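Local structure of dehydrogenase (Sinorhizobium meliloti, 3UOE) at residues A189-L197 with A323-A331. The protein probably acts as an oxidoreductase of the LDH2/MDH2 malate/L-lactate dehydrogenase family. Sequence-based numbering, arbitrary orientation.
Sequences AGHPFVLDL and AIPGDGARA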
ATOM      1  N   ALA A 189     -21.631  -2.649  -1.876  1.00 26.31           N
ATOM      2  CA  ALA A 189     -23.020  -2.470  -2.302  1.00 30.47           C
ATOM      3  C   ALA A 189     -23.341  -0.983  -2.323  1.00 29.94           C
ATOM      4  O   ALA A 189     -23.039  -0.277  -3.285  1.00 32.93           O
ATOM      5  CB  ALA A 189     -23.974  -3.211  -1.384  1.00 30.94           C
ATOM      6  N   GLY A 190     -23.944  -0.501  -1.250  1.00 31.06           N
ATOM      7  CA  GLY A 190     -24.205   0.916  -1.130  1.00 32.10           C
ATOM      8  C   GLY A 190     -22.886   1.646  -1.019  1.00 32.81           C
ATOM      9  O   GLY A 190     -22.189   1.854  -2.014  1.00 34.68           O
ATOM     10  N   HIS A 191     -22.532   2.010   0.207  1.00 25.60           N
ATOM     11  CA  HIS A 191     -21.342   2.805   0.459  1.00 27.33           C
ATOM     12  C   HIS A 191     -20.056   2.041   0.172  1.00 23.34           C
ATOM     13  O   HIS A 191     -19.872   0.912   0.640  1.00 24.51           O
ATOM     14  CB  HIS A 191     -21.359   3.315   1.898  1.00 30.74           C
ATOM     15  CG  HIS A 191     -22.614   4.048   2.250  1.00 32.59           C
ATOM     16  ND1 HIS A 191     -22.800   5.382   1.961  1.00 39.27           N
ATOM     17  CD2 HIS A 191     -23.757   3.627   2.842  1.00 34.36           C
ATOM     18  CE1 HIS A 191     -23.999   5.757   2.372  1.00 39.07           C
ATOM     19  NE2 HIS A 191     -24.601   4.710   2.908  1.00 45.50           N
ATOM     20  N   PRO A 192     -19.151   2.668  -0.591  1.00 17.01           N
ATOM     21  CA  PRO A 192     -17.907   2.015  -1.003  1.00 13.92           C
ATOM     22  C   PRO A 192     -16.882   1.925   0.123  1.00 10.82           C
ATOM     23  O   PRO A 192     -16.836   2.781   1.005  1.00 10.03           O
ATOM     24  CB  PRO A 192     -17.367   2.931  -2.117  1.00 11.37           C
ATOM     25  CG  PRO A 192     -18.322   4.083  -2.233  1.00 15.12           C
ATOM     26  CD  PRO A 192     -19.233   4.064  -1.054  1.00 17.16           C
ATOM     27  N   PHE A 193     -16.062   0.882   0.077  1.00  9.28           N
ATOM     28  CA  PHE A 193     -14.865   0.815   0.893  1.00  9.07           C
ATOM     29  C   PHE A 193     -13.918   1.931   0.436  1.00  8.46           C
ATOM     30  O   PHE A 193     -13.581   2.023  -0.745  1.00  7.86           O
ATOM     31  CB  PHE A 193     -14.198  -0.549   0.725  1.00  7.65           C
ATOM     32  CG  PHE A 193     -12.811  -0.627   1.312  1.00  7.60           C
ATOM     33  CD1 PHE A 193     -11.701  -0.237   0.563  1.00  7.25           C
ATOM     34  CD2 PHE A 193     -12.616  -1.094   2.607  1.00  6.91           C
ATOM     35  CE1 PHE A 193     -10.413  -0.309   1.101  1.00  8.06           C
ATOM     36  CE2 PHE A 193     -11.332  -1.180   3.157  1.00  7.94           C
ATOM     37  CZ  PHE A 193     -10.227  -0.782   2.404  1.00  7.55           C
ATOM     38  N   VAL A 194     -13.516   2.794   1.360  1.00  7.00           N
ATOM     39  CA  VAL A 194     -12.647   3.917   1.009  1.00  8.89           C
ATOM     40  C   VAL A 194     -11.530   4.105   2.032  1.00  9.20           C
ATOM     41  O   VAL A 194     -11.753   4.640   3.116  1.00  8.19           O
ATOM     42  CB  VAL A 194     -13.432   5.257   0.845  1.00  9.51           C
ATOM     43  CG1 VAL A 194     -12.475   6.398   0.520  1.00  8.42           C
ATOM     44  CG2 VAL A 194     -14.501   5.133  -0.241  1.00  9.14           C
ATOM     45  N   LEU A 195     -10.328   3.661   1.668  1.00  7.97           N
ATOM     46  CA  LEU A 195      -9.155   3.785   2.522  1.00  8.23           C
ATOM     47  C   LEU A 195      -8.282   4.932   2.038  1.00  9.63           C
ATOM     48  O   LEU A 195      -8.014   5.039   0.844  1.00  9.47           O
ATOM     49  CB  LEU A 195      -8.343   2.494   2.487  1.00  8.63           C
ATOM     50  CG  LEU A 195      -7.062   2.459   3.325  1.00  9.51           C
ATOM     51  CD1 LEU A 195      -7.384   2.464   4.821  1.00  7.63           C
ATOM     52  CD2 LEU A 195      -6.216   1.245   2.953  1.00  7.90           C
ATOM     53  N   ASP A 196      -7.845   5.778   2.968  1.00  9.71           N
ATOM     54  CA  ASP A 196      -6.955   6.904   2.671  1.00 11.12           C
ATOM     55  C   ASP A 196      -6.033   7.110   3.866  1.00 12.89           C
ATOM     56  O   ASP A 196      -6.486   7.430   4.955  1.00 12.79           O
ATOM     57  CB  ASP A 196      -7.769   8.177   2.415  1.00 11.04           C
ATOM     58  CG  ASP A 196      -6.905   9.362   1.994  1.00 12.35           C
ATOM     59  OD1 ASP A 196      -5.685   9.186   1.763  1.00 12.31           O
ATOM     60  OD2 ASP A 196      -7.456  10.480   1.883  1.00 12.01           O
ATOM     61  N   LEU A 197      -4.739   6.914   3.679  1.00 15.51           N
ATOM     62  CA  LEU A 197      -3.835   7.051   4.807  1.00 16.06           C
ATOM     63  C   LEU A 197      -2.465   7.578   4.420  1.00 15.18           C
ATOM     64  O   LEU A 197      -1.870   7.151   3.432  1.00 13.82           O
ATOM     65  CB  LEU A 197      -3.693   5.712   5.508  1.00 15.95           C
ATOM     66  CG  LEU A 197      -3.081   4.646   4.616  1.00 14.78           C
ATOM     67  CD1 LEU A 197      -1.670   4.357   5.071  1.00 13.82           C
ATOM     68  CD2 LEU A 197      -3.928   3.400   4.691  1.00 15.10           C
ATOM     69  N   ALA A 323     -15.617  -0.588  12.608  1.00 12.05           N
ATOM     70  CA  ALA A 323     -15.946   0.227  11.453  1.00 12.43           C
ATOM     71  C   ALA A 323     -15.167  -0.214  10.210  1.00 14.00           C
ATOM     72  O   ALA A 323     -14.091  -0.817  10.321  1.00 13.19           O
ATOM     73  CB  ALA A 323     -15.680   1.675  11.753  1.00 12.89           C
ATOM     74  N   ILE A 324     -15.732   0.078   9.038  1.00  9.79           N
ATOM     75  CA  ILE A 324     -15.054  -0.112   7.766  1.00 12.09           C
ATOM     76  C   ILE A 324     -14.494   1.223   7.277  1.00 13.36           C
ATOM     77  O   ILE A 324     -15.164   2.253   7.391  1.00 13.62           O
ATOM     78  CB  ILE A 324     -16.030  -0.637   6.706  1.00 12.38           C
ATOM     79  CG1 ILE A 324     -16.794  -1.850   7.247  1.00 16.53           C
ATOM     80  CG2 ILE A 324     -15.292  -0.978   5.424  1.00 10.46           C
ATOM     81  CD1 ILE A 324     -15.907  -2.980   7.753  1.00 11.52           C
ATOM     82  N   PRO A 325     -13.259   1.216   6.739  1.00 11.16           N
ATOM     83  CA  PRO A 325     -12.656   2.452   6.223  1.00  9.29           C
ATOM     84  C   PRO A 325     -13.625   3.213   5.333  1.00 11.16           C
ATOM     85  O   PRO A 325     -14.129   2.659   4.348  1.00 10.10           O
ATOM     86  CB  PRO A 325     -11.463   1.942   5.413  1.00  9.15           C
ATOM     87  CG  PRO A 325     -11.033   0.712   6.160  1.00 10.78           C
ATOM     88  CD  PRO A 325     -12.325   0.075   6.670  1.00 10.65           C
ATOM     89  N   GLY A 326     -13.896   4.466   5.684  1.00  9.71           N
ATOM     90  CA  GLY A 326     -14.915   5.233   4.989  1.00 10.64           C
ATOM     91  C   GLY A 326     -16.172   5.516   5.803  1.00 13.37           C
ATOM     92  O   GLY A 326     -16.881   6.480   5.526  1.00 14.94           O
ATOM     93  N   ASP A 327     -16.459   4.688   6.805  1.00 12.71           N
ATOM     94  CA  ASP A 327     -17.608   4.934   7.688  1.00 14.52           C
ATOM     95  C   ASP A 327     -17.464   6.253   8.443  1.00 14.99           C
ATOM     96  O   ASP A 327     -18.356   7.107   8.413  1.00 16.26           O
ATOM     97  CB  ASP A 327     -17.782   3.802   8.707  1.00 12.19           C
ATOM     98  CG  ASP A 327     -18.198   2.491   8.064  1.00 13.64           C
ATOM     99  OD1 ASP A 327     -18.669   2.502   6.902  1.00 13.60           O
ATOM    100  OD2 ASP A 327     -18.053   1.446   8.732  1.00 14.38           O
ATOM    101  N   GLY A 328     -16.344   6.410   9.135  1.00 11.46           N
ATOM    102  CA  GLY A 328     -16.128   7.600   9.935  1.00 13.24           C
ATOM    103  C   GLY A 328     -16.273   8.867   9.111  1.00 14.44           C
ATOM    104  O   GLY A 328     -17.010   9.779   9.481  1.00 15.49           O
ATOM    105  N   ALA A 329     -15.571   8.915   7.984  1.00 13.48           N
ATOM    106  CA  ALA A 329     -15.606  10.078   7.108  1.00 13.10           C
ATOM    107  C   ALA A 329     -17.041  10.404   6.700  1.00 13.78           C
ATOM    108  O   ALA A 329     -17.461  11.568   6.718  1.00 13.33           O
ATOM    109  CB  ALA A 329     -14.737   9.841   5.883  1.00 10.98           C
ATOM    110  N   ARG A 330     -17.799   9.372   6.341  1.00 12.00           N
ATOM    111  CA  ARG A 330     -19.191   9.570   5.950  1.00 15.52           C
ATOM    112  C   ARG A 330     -20.050  10.089   7.097  1.00 13.09           C
ATOM    113  O   ARG A 330     -20.863  10.989   6.904  1.00 14.70           O
ATOM    114  CB  ARG A 330     -19.792   8.291   5.355  1.00 17.77           C
ATOM    115  CG  ARG A 330     -19.535   8.163   3.859  1.00 22.54           C
ATOM    116  CD  ARG A 330     -20.354   7.049   3.247  1.00 24.72           C
ATOM    117  NE  ARG A 330     -19.987   5.757   3.807  1.00 24.50           N
ATOM    118  CZ  ARG A 330     -19.017   4.985   3.324  1.00 28.28           C
ATOM    119  NH1 ARG A 330     -18.310   5.361   2.253  1.00 20.36           N
ATOM    120  NH2 ARG A 330     -18.763   3.822   3.911  1.00 22.60           N
ATOM    121  N   ALA A 331     -19.871   9.530   8.288  1.00 12.73           N
ATOM    122  CA  ALA A 331     -20.596  10.028   9.457  1.00 16.29           C
ATOM    123  C   ALA A 331     -20.240  11.486   9.764  1.00 14.72           C
ATOM    124  O   ALA A 331     -21.114  12.285  10.088  1.00 15.72           O
ATOM    125  CB  ALA A 331     -20.349   9.139  10.679  1.00 11.25           C
TER
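The guanidinium of Arg330 lies between two partners: His191 CB sits over the centre of one face, 3.2 Å above the plane, and Gly326 O over the opposite face. At its edge is Pro192 O, and the Phe193 ring likewise meets Ile324 CG2 near its plane, at the edge. This is a type II beta turn, Ile324 to Asp327, leading into a helix and docked on strand 193-197, an outermost strand, within this chain, of a mixed sheet; the strand's other edge bonds to strand 182-186. It illustrates how an edge strand can be covered by a turn and a helix start instead of another strand.

Two hydrogen bonds join the backbone at and just before the start of the strand to the second segment. Arg330 NH1 reaches Pro192 O at 3.2 Å, in the carbonyl plane on a lone pair, while the nearly straight bond from Val194 N to Pro325 O (3.1 Å, 169°) enters from above the carbonyl plane. The Arg330 chain bends at chi3 (-63°), and its guanidinium lies 27° from the plane of the His191 ring. Asp327 helps to position it through a salt bridge in which Arg330 NH2 gives Asp327 OD1 a weak hydrogen bond; its OD2 accepts Ile324 N at 2.7 Å and also pairs with Arg311, tying turn, helix start and helix 300-311 together.

Gly326, the N-cap, comes close to the strand, its CA 4.8 Å from Val194 CA, with a positive phi that suits glycine. Further along the strand the packing is apolar. Leu258 and Leu254 of the second subunit pack on Phe193 and Pro325, placing this patch at the dimer interface. There the Pro325 ring crosses the Phe193 ring obliquely, with CG 3.6 Å from CE2.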